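Local coordinates for protein cytochrome CH (Methylobacterium extorquens, PDB 1QN2) that probably carries electrons as a class I c-type cytochrome, by way of its covalently bound haem c, at residues K30-A35 and A94-K99; G43-D48 and G75-F80. All blocks are in the same frame, centred on the assembly; numbering follows the deposited sequence.

How the interactions relate
Followed from the N terminus, the chain passes through helix 4-10 into a long loop whose residues 30-35 are met again at the end of the polypeptide, where the last turn of helix 86-98 runs up against them. Interaction 1 thus closes a loop of 58 intervening residues. Nested within it, interaction 2 joins residues 43-48, just ahead of helix 48-53, to residues 75-80, which follow helix 69-72 and bring in the methionine ligand. The two contacts lie on opposite sides of the chain's centre, their centres about 18 Å apart, and do not touch. Both border haem c, which is touched by Val32 of interaction 1 and by both segments of interaction 2.

Interaction 1 (K30-A35 and A94-K99); sequences KGVVGA and AYLKTK
Val33 packs one methyl against the root of Leu96, with its CG2 3.7 Å from Leu96 CB, and this is the tight point of the contact. CG2 lies anti to the carbonyl carbon of Val33, while CG1, anti to the backbone N (chi1 -171°), turns to the neighbouring helix position and meets Lys97 CG at 4.1 Å. The valine therefore straddles two successive helical residues, crossing the Leu96 side chain at about a right angle. Deeper in, the fit is slacker: Val32 CG1 and Leu96 CD1 are 4.3 Å apart, although both side chains are buried. Leu96 also rests on Phe11 and Phe20, and Val32 on Trp57 and the haem. In the cytochrome c fold the C-terminal helix packs across the N-terminal one, and here Tyr95 reaches helix 4-10 while Leu96 faces the loop, so that helix 86-98 joins the two. The loop residues form a type II turn from Val32 to Ala35, closed by Ala35 N to Val32 O and placing Gly34 at positive phi.

Towards solvent the contact becomes polar and is carried by the backbone. Gly31 N donates to Lys99 O over 3.1 Å, with an N-H...O angle of 165° and the donor nearly in line with the C=O bond. Next to this bond, a water bridges the segments, accepting from Val33 N at 3.2 Å and lying 2.8 Å from Leu96 O, probably as donor. The lysine side chains here are exposed: Lys30 is modelled extended, its end leading away from the helix, but is poorly ordered, and the end of Lys99 also leads away, making a cation-pi contact with Phe20. Lys97 is extended beyond CG, and its NZ forms a weak hydrogen bond with Gln59 OE1.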
ATOM      1  N   LYS A  30       1.702   4.442   8.013  1.00 24.95           N
ATOM      2  CA  LYS A  30       2.926   5.076   8.526  1.00 23.61           C
ATOM      3  C   LYS A  30       4.086   4.093   8.505  1.00 27.24           C
ATOM      4  O   LYS A  30       3.990   2.989   9.043  1.00 35.61           O
ATOM      5  CB  LYS A  30       2.697   5.617   9.931  1.00 38.14           C
ATOM      6  CG  LYS A  30       3.906   6.295  10.573  1.00 32.45           C
ATOM      7  CD  LYS A  30       3.542   6.766  11.977  1.00118.75           C
ATOM      8  CE  LYS A  30       4.756   7.216  12.768  1.00197.39           C
ATOM      9  NZ  LYS A  30       4.511   7.165  14.240  1.00104.54           N
ATOM     10  N   GLY A  31       5.182   4.506   7.875  1.00 24.63           N
ATOM     11  CA  GLY A  31       6.369   3.683   7.791  1.00 43.66           C
ATOM     12  C   GLY A  31       6.184   2.358   7.082  1.00 40.11           C
ATOM     13  O   GLY A  31       6.865   1.373   7.372  1.00 33.48           O
ATOM     14  N   VAL A  32       5.258   2.315   6.128  1.00 40.90           N
ATOM     15  CA  VAL A  32       5.011   1.078   5.403  1.00 25.74           C
ATOM     16  C   VAL A  32       6.096   0.749   4.404  1.00 26.45           C
ATOM     17  O   VAL A  32       6.325  -0.423   4.080  1.00 33.08           O
ATOM     18  CB  VAL A  32       3.641   1.103   4.698  1.00 23.61           C
ATOM     19  CG1 VAL A  32       3.681   2.096   3.536  1.00 22.66           C
ATOM     20  CG2 VAL A  32       3.321  -0.323   4.239  1.00 17.84           C
ATOM     21  N   VAL A  33       6.806   1.745   3.868  1.00 29.29           N
ATOM     22  CA  VAL A  33       7.837   1.431   2.901  1.00 24.63           C
ATOM     23  C   VAL A  33       9.025   0.710   3.487  1.00 34.66           C
ATOM     24  O   VAL A  33       9.724   1.218   4.364  1.00 49.19           O
ATOM     25  CB  VAL A  33       8.280   2.650   2.084  1.00 25.42           C
ATOM     26  CG1 VAL A  33       9.180   2.193   0.950  1.00 29.92           C
ATOM     27  CG2 VAL A  33       7.013   3.293   1.496  1.00 20.45           C
ATOM     28  N   GLY A  34       9.275  -0.503   2.997  1.00 35.06           N
ATOM     29  CA  GLY A  34      10.397  -1.281   3.489  1.00 27.24           C
ATOM     30  C   GLY A  34      10.005  -2.127   4.682  1.00 26.77           C
ATOM     31  O   GLY A  34      10.821  -2.849   5.253  1.00 37.66           O
ATOM     32  N   ALA A  35       8.733  -2.059   5.081  1.00 23.13           N
ATOM     33  CA  ALA A  35       8.313  -2.864   6.232  1.00 28.82           C
ATOM     34  C   ALA A  35       7.830  -4.242   5.782  1.00 30.71           C
ATOM     35  O   ALA A  35       7.556  -4.471   4.606  1.00 24.24           O
ATOM     36  CB  ALA A  35       7.205  -2.146   6.988  1.00 43.19           C
ATOM     37  N   ALA A  94       6.503   7.414  -4.146  1.00 25.11           N
ATOM     38  CA  ALA A  94       7.386   8.525  -3.678  1.00 20.13           C
ATOM     39  C   ALA A  94       6.690   9.224  -2.508  1.00 18.87           C
ATOM     40  O   ALA A  94       7.276   9.672  -1.524  1.00 24.24           O
ATOM     41  CB  ALA A  94       7.512   9.512  -4.851  1.00 20.06           C
ATOM     42  N   TYR A  95       5.365   9.309  -2.623  1.00 21.56           N
ATOM     43  CA  TYR A  95       4.589   9.959  -1.569  1.00 15.08           C
ATOM     44  C   TYR A  95       4.650   9.190  -0.268  1.00 23.77           C
ATOM     45  O   TYR A  95       4.843   9.779   0.799  1.00 21.95           O
ATOM     46  CB  TYR A  95       3.154  10.180  -2.030  1.00 19.82           C
ATOM     47  CG  TYR A  95       2.233  10.675  -0.939  1.00 29.61           C
ATOM     48  CD1 TYR A  95       2.522  11.869  -0.282  1.00 24.40           C
ATOM     49  CD2 TYR A  95       1.109   9.958  -0.554  1.00 22.50           C
ATOM     50  CE1 TYR A  95       1.699  12.325   0.725  1.00 28.42           C
ATOM     51  CE2 TYR A  95       0.260  10.425   0.440  1.00 23.92           C
ATOM     52  CZ  TYR A  95       0.577  11.610   1.081  1.00 31.11           C
ATOM     53  OH  TYR A  95      -0.202  12.109   2.100  1.00 26.92           O
ATOM     54  N   LEU A  96       4.497   7.866  -0.335  1.00 18.00           N
ATOM     55  CA  LEU A  96       4.532   7.004   0.830  1.00 15.40           C
ATOM     56  C   LEU A  96       5.851   7.101   1.576  1.00 14.61           C
ATOM     57  O   LEU A  96       5.902   7.034   2.804  1.00 22.58           O
ATOM     58  CB  LEU A  96       4.279   5.542   0.423  1.00 16.27           C
ATOM     59  CG  LEU A  96       2.900   5.183  -0.121  1.00 19.90           C
ATOM     60  CD1 LEU A  96       2.842   3.668  -0.408  1.00 26.69           C
ATOM     61  CD2 LEU A  96       1.823   5.557   0.882  1.00 28.42           C
ATOM     62  N   LYS A  97       6.938   7.255   0.821  1.00 21.16           N
ATOM     63  CA  LYS A  97       8.249   7.358   1.447  1.00 22.82           C
ATOM     64  C   LYS A  97       8.334   8.588   2.343  1.00 35.53           C
ATOM     65  O   LYS A  97       9.050   8.587   3.346  1.00 34.19           O
ATOM     66  CB  LYS A  97       9.349   7.392   0.384  1.00 20.21           C
ATOM     67  CG  LYS A  97       9.600   6.061  -0.309  1.00 30.16           C
ATOM     68  CD  LYS A  97      10.827   6.136  -1.193  1.00 28.03           C
ATOM     69  CE  LYS A  97      11.090   4.905  -2.014  1.00 48.48           C
ATOM     70  NZ  LYS A  97      12.305   5.084  -2.868  1.00 41.85           N
ATOM     71  N   THR A  98       7.594   9.641   1.997  1.00 31.90           N
ATOM     72  CA  THR A  98       7.624  10.856   2.798  1.00 36.48           C
ATOM     73  C   THR A  98       6.931  10.669   4.141  1.00 51.95           C
ATOM     74  O   THR A  98       7.160  11.471   5.046  1.00 35.77           O
ATOM     75  CB  THR A  98       7.021  12.062   2.081  1.00 29.14           C
ATOM     76  OG1 THR A  98       5.594  11.976   2.066  1.00 22.50           O
ATOM     77  CG2 THR A  98       7.556  12.220   0.677  1.00 28.11           C
ATOM     78  N   LYS A  99       6.101   9.640   4.248  1.00 28.42           N
ATOM     79  CA  LYS A  99       5.376   9.359   5.479  1.00 30.71           C
ATOM     80  C   LYS A  99       6.119   8.373   6.360  1.00 74.22           C
ATOM     81  O   LYS A  99       5.735   7.226   6.555  1.00 36.08           O
ATOM     82  CB  LYS A  99       3.964   8.869   5.175  1.00 37.11           C
ATOM     83  CG  LYS A  99       2.899   9.934   5.372  1.00 46.35           C
ATOM     84  CD  LYS A  99       3.125  11.132   4.459  1.00 36.32           C
ATOM     85  CE  LYS A  99       2.438  12.358   5.070  1.00 32.06           C
ATOM     86  NZ  LYS A  99       2.328  12.169   6.550  1.00 55.66           N
TER
HETATM   87  O   HOH W   1       6.780   4.912   4.353  1.00 34.82           O

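Interaction 2 (G43-D48 and G75-F80); sequences GYAFSD and GTKMVF. With HEC (heme c), chain D.
Lys77 sets its CG against a haem propionate, 3.6 Å from HEC CGD, and runs on extended to meet Tyr44 tip to tip, its CE 3.8 Å from Tyr44 OH. Its NZ reaches Ala45 O, Ala45 being the central residue of an inverse gamma turn, but the modelled bond is very short and its geometry doubtful.

Both segments grip the same propionate. Ser47 N donates to HEC O2D (2.9 Å, N-H...O 170°), while HEC O1D receives three bonds, from Ser47 OG, Thr76 OG1 and Lys77 N. The threonine hydroxyl stands anti to its backbone N (chi1 172°) and also accepts from Met78 N at 3.0 Å, an ST turn that links Thr76, bonded to the propionate, to Met78, the iron ligand. Met78 SD binds the iron at 2.4 Å, completing with His18 the axial pair characteristic of class I cytochromes c. The Phe46 ring presents its edge to HEC O2D and one face to Tyr44 CD2, 3.5 Å above its plane. Tyr44 OH bonds to Val25 O.

Ser47 is the N-cap of helix 48-53, its OG bonded to Leu50 N; on the other segment, Thr76 and Met78 pack on Trp65 of helix 59-67, and the chain continues towards helix 86-98.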
ATOM      1  N   GLY A  43      -1.078  -3.508  15.423  1.00 41.06           N
ATOM      2  CA  GLY A  43      -2.045  -4.569  15.600  1.00 47.85           C
ATOM      3  C   GLY A  43      -3.253  -4.572  14.690  1.00 53.22           C
ATOM      4  O   GLY A  43      -4.348  -4.964  15.114  1.00 43.74           O
ATOM      5  N   TYR A  44      -3.103  -4.147  13.436  1.00 38.06           N
ATOM      6  CA  TYR A  44      -4.314  -4.183  12.563  1.00 27.32           C
ATOM      7  C   TYR A  44      -4.602  -5.666  12.255  1.00 21.24           C
ATOM      8  O   TYR A  44      -3.644  -6.437  12.240  1.00 23.77           O
ATOM      9  CB  TYR A  44      -3.996  -3.444  11.261  1.00 28.74           C
ATOM     10  CG  TYR A  44      -5.080  -3.523  10.219  1.00 30.16           C
ATOM     11  CD1 TYR A  44      -6.166  -2.655  10.236  1.00 23.53           C
ATOM     12  CD2 TYR A  44      -5.052  -4.522   9.249  1.00 26.85           C
ATOM     13  CE1 TYR A  44      -7.167  -2.746   9.298  1.00 25.11           C
ATOM     14  CE2 TYR A  44      -6.048  -4.619   8.311  1.00 20.21           C
ATOM     15  CZ  TYR A  44      -7.105  -3.738   8.338  1.00 21.63           C
ATOM     16  OH  TYR A  44      -8.111  -3.833   7.408  1.00 25.98           O
ATOM     17  N   ALA A  45      -5.853  -6.032  12.040  1.00 31.58           N
ATOM     18  CA  ALA A  45      -6.222  -7.419  11.754  1.00 38.53           C
ATOM     19  C   ALA A  45      -6.086  -7.729  10.266  1.00 26.61           C
ATOM     20  O   ALA A  45      -7.057  -7.604   9.526  1.00 26.61           O
ATOM     21  CB  ALA A  45      -7.661  -7.667  12.203  1.00 31.74           C
ATOM     22  N   PHE A  46      -4.894  -8.127   9.838  1.00 23.84           N
ATOM     23  CA  PHE A  46      -4.656  -8.444   8.435  1.00 27.71           C
ATOM     24  C   PHE A  46      -5.236  -9.811   8.062  1.00 25.42           C
ATOM     25  O   PHE A  46      -5.456 -10.684   8.893  1.00 27.87           O
ATOM     26  CB  PHE A  46      -3.144  -8.460   8.158  1.00 23.37           C
ATOM     27  CG  PHE A  46      -2.501  -7.101   8.254  1.00 22.66           C
ATOM     28  CD1 PHE A  46      -2.600  -6.204   7.206  1.00 31.98           C
ATOM     29  CD2 PHE A  46      -1.769  -6.757   9.376  1.00 21.08           C
ATOM     30  CE1 PHE A  46      -1.983  -4.965   7.271  1.00 33.00           C
ATOM     31  CE2 PHE A  46      -1.147  -5.518   9.462  1.00 21.16           C
ATOM     32  CZ  PHE A  46      -1.260  -4.628   8.407  1.00 29.37           C
ATOM     33  N   SER A  47      -5.480  -9.978   6.769  1.00 19.03           N
ATOM     34  CA  SER A  47      -6.020 -11.264   6.273  1.00 22.90           C
ATOM     35  C   SER A  47      -4.929 -12.335   6.430  1.00 24.56           C
ATOM     36  O   SER A  47      -3.750 -12.003   6.578  1.00 20.53           O
ATOM     37  CB  SER A  47      -6.285 -11.088   4.748  1.00 22.82           C
ATOM     38  OG  SER A  47      -5.027 -11.000   4.086  1.00 22.66           O
ATOM     39  N   ASP A  48      -5.289 -13.614   6.380  1.00 20.53           N
ATOM     40  CA  ASP A  48      -4.224 -14.627   6.513  1.00 18.24           C
ATOM     41  C   ASP A  48      -3.282 -14.543   5.312  1.00 17.13           C
ATOM     42  O   ASP A  48      -2.074 -14.749   5.415  1.00 18.95           O
ATOM     43  CB  ASP A  48      -4.860 -16.023   6.557  1.00 25.90           C
ATOM     44  CG  ASP A  48      -4.972 -16.548   7.977  1.00 36.24           C
ATOM     45  OD1 ASP A  48      -3.929 -16.676   8.649  1.00100.51           O
ATOM     46  OD2 ASP A  48      -6.107 -16.830   8.409  1.00 52.19           O
ATOM     47  N   GLY A  75      -6.507 -13.407  -2.172  1.00 15.40           N
ATOM     48  CA  GLY A  75      -7.158 -13.512  -0.891  1.00 17.77           C
ATOM     49  C   GLY A  75      -7.006 -12.305   0.010  1.00 27.00           C
ATOM     50  O   GLY A  75      -7.521 -12.318   1.131  1.00 19.50           O
ATOM     51  N   THR A  76      -6.329 -11.244  -0.432  1.00 20.45           N
ATOM     52  CA  THR A  76      -6.211 -10.072   0.450  1.00 19.11           C
ATOM     53  C   THR A  76      -7.570  -9.431   0.683  1.00 21.32           C
ATOM     54  O   THR A  76      -8.479  -9.528  -0.151  1.00 18.55           O
ATOM     55  CB  THR A  76      -5.284  -9.007  -0.203  1.00 22.19           C
ATOM     56  OG1 THR A  76      -5.333  -7.808   0.597  1.00 23.45           O
ATOM     57  CG2 THR A  76      -5.792  -8.681  -1.599  1.00 19.58           C
ATOM     58  N   LYS A  77      -7.746  -8.750   1.819  1.00 16.27           N
ATOM     59  CA  LYS A  77      -9.045  -8.110   2.027  1.00 15.95           C
ATOM     60  C   LYS A  77      -9.039  -6.683   1.509  1.00 28.19           C
ATOM     61  O   LYS A  77      -9.981  -5.906   1.689  1.00 22.66           O
ATOM     62  CB  LYS A  77      -9.542  -8.220   3.432  1.00 26.69           C
ATOM     63  CG  LYS A  77      -8.685  -7.632   4.533  1.00 21.79           C
ATOM     64  CD  LYS A  77      -9.398  -7.819   5.874  1.00 24.16           C
ATOM     65  CE  LYS A  77      -8.451  -7.581   7.046  1.00 27.40           C
ATOM     66  NZ  LYS A  77      -9.202  -7.626   8.338  1.00 51.80           N
ATOM     67  N   MET A  78      -7.948  -6.297   0.843  1.00 25.11           N
ATOM     68  CA  MET A  78      -7.925  -4.930   0.285  1.00 21.32           C
ATOM     69  C   MET A  78      -8.710  -4.932  -1.040  1.00 24.56           C
ATOM     70  O   MET A  78      -8.173  -5.363  -2.059  1.00 21.32           O
ATOM     71  CB  MET A  78      -6.477  -4.513  -0.019  1.00 19.27           C
ATOM     72  CG  MET A  78      -6.465  -3.138  -0.735  1.00 23.06           C
ATOM     73  SD  MET A  78      -4.812  -2.361  -0.570  1.00 18.40           S
ATOM     74  CE  MET A  78      -4.754  -1.669  -2.227  1.00 15.32           C
ATOM     75  N   VAL A  79      -9.947  -4.463  -0.970  1.00 25.74           N
ATOM     76  CA  VAL A  79     -10.814  -4.402  -2.147  1.00 25.11           C
ATOM     77  C   VAL A  79     -10.531  -3.102  -2.920  1.00 30.48           C
ATOM     78  O   VAL A  79     -11.054  -2.050  -2.572  1.00 25.11           O
ATOM     79  CB  VAL A  79     -12.299  -4.411  -1.735  1.00 32.29           C
ATOM     80  CG1 VAL A  79     -13.188  -4.413  -2.972  1.00 28.03           C
ATOM     81  CG2 VAL A  79     -12.577  -5.624  -0.850  1.00 39.08           C
ATOM     82  N   PHE A  80      -9.694  -3.232  -3.931  1.00 25.98           N
ATOM     83  CA  PHE A  80      -9.274  -2.111  -4.793  1.00 26.85           C
ATOM     84  C   PHE A  80      -8.755  -2.692  -6.114  1.00 26.85           C
ATOM     85  O   PHE A  80      -7.916  -3.583  -6.094  1.00 32.06           O
ATOM     86  CB  PHE A  80      -8.151  -1.344  -4.089  1.00 26.53           C
ATOM     87  CG  PHE A  80      -7.653  -0.125  -4.801  1.00 23.92           C
ATOM     88  CD1 PHE A  80      -8.474   0.975  -4.996  1.00 24.71           C
ATOM     89  CD2 PHE A  80      -6.353  -0.069  -5.267  1.00 27.32           C
ATOM     90  CE1 PHE A  80      -7.980   2.094  -5.639  1.00 36.24           C
ATOM     91  CE2 PHE A  80      -5.849   1.037  -5.928  1.00 31.98           C
ATOM     92  CZ  PHE A  80      -6.679   2.134  -6.082  1.00 35.53           C
TER
HETATM   93 FE   HEC D 101      -4.900  -0.513   0.974  1.00 21.56          FE
HETATM   94  CHA HEC D 101      -3.458  -2.971   2.881  1.00 16.82           C
HETATM   95  CHB HEC D 101      -1.776   0.700   0.179  1.00 17.05           C
HETATM   96  CHC HEC D 101      -6.297   1.498  -1.466  1.00 13.03           C
HETATM   97  CHD HEC D 101      -7.958  -1.293   2.149  1.00 15.16           C
HETATM   98  NA  HEC D 101      -2.945  -1.027   1.471  1.00 17.53           N
HETATM   99  C1A HEC D 101      -2.577  -2.103   2.250  1.00 16.82           C
HETATM  100  C2A HEC D 101      -1.212  -2.129   2.255  1.00 16.34           C
HETATM  101  C3A HEC D 101      -0.735  -1.103   1.502  1.00 17.77           C
HETATM  102  C4A HEC D 101      -1.819  -0.412   1.007  1.00 19.90           C
HETATM  103  CMA HEC D 101       0.766  -0.893   1.337  1.00 17.45           C
HETATM  104  CAA HEC D 101      -0.342  -3.124   2.985  1.00 15.71           C
HETATM  105  CBA HEC D 101       0.001  -2.560   4.365  1.00 22.90           C
HETATM  106  CGA HEC D 101       0.695  -3.543   5.300  1.00 31.11           C
HETATM  107  O1A HEC D 101       1.269  -4.577   4.876  1.00 22.58           O
HETATM  108  O2A HEC D 101       1.051  -3.105   6.429  1.00 25.35           O
HETATM  109  NB  HEC D 101      -4.180   0.899  -0.374  1.00 17.45           N
HETATM  110  C1B HEC D 101      -2.859   1.247  -0.482  1.00 19.11           C
HETATM  111  C2B HEC D 101      -2.814   2.357  -1.293  1.00 15.00           C
HETATM  112  C3B HEC D 101      -4.058   2.539  -1.850  1.00 14.69           C
HETATM  113  C4B HEC D 101      -4.932   1.664  -1.215  1.00 14.45           C
HETATM  114  CMB HEC D 101      -1.624   3.181  -1.761  1.00 21.24           C
HETATM  115  CAB HEC D 101      -4.335   3.447  -2.875  1.00 26.06           C
HETATM  116  CBB HEC D 101      -3.843   3.253  -4.169  1.00 20.37           C
HETATM  117  NC  HEC D 101      -6.821  -0.012   0.403  1.00 18.79           N
HETATM  118  C1C HEC D 101      -7.168   0.882  -0.573  1.00 19.66           C
HETATM  119  C2C HEC D 101      -8.532   1.041  -0.475  1.00 19.74           C
HETATM  120  C3C HEC D 101      -9.011   0.281   0.562  1.00 14.76           C
HETATM  121  C4C HEC D 101      -7.933  -0.400   1.090  1.00 16.74           C
HETATM  122  CMC HEC D 101      -9.540   1.898  -1.222  1.00 23.21           C
HETATM  123  CAC HEC D 101     -10.344   0.204   0.977  1.00 24.32           C
HETATM  124  CBC HEC D 101     -11.406  -0.069   0.110  1.00 23.45           C
HETATM  125  ND  HEC D 101      -5.589  -1.911   2.325  1.00 14.92           N
HETATM  126  C1D HEC D 101      -6.908  -2.068   2.596  1.00 14.21           C
HETATM  127  C2D HEC D 101      -7.003  -3.166   3.427  1.00 19.34           C
HETATM  128  C3D HEC D 101      -5.744  -3.622   3.649  1.00 13.98           C
HETATM  129  C4D HEC D 101      -4.840  -2.864   2.948  1.00 18.95           C
HETATM  130  CMD HEC D 101      -8.190  -3.854   4.076  1.00 15.55           C
HETATM  131  CAD HEC D 101      -5.373  -4.845   4.466  1.00 20.84           C
HETATM  132  CBD HEC D 101      -5.253  -5.924   3.372  1.00 18.16           C
HETATM  133  CGD HEC D 101      -5.197  -7.340   3.936  1.00 28.74           C
HETATM  134  O1D HEC D 101      -5.238  -8.282   3.097  1.00 23.29           O
HETATM  135  O2D HEC D 101      -5.026  -7.576   5.152  1.00 18.95           O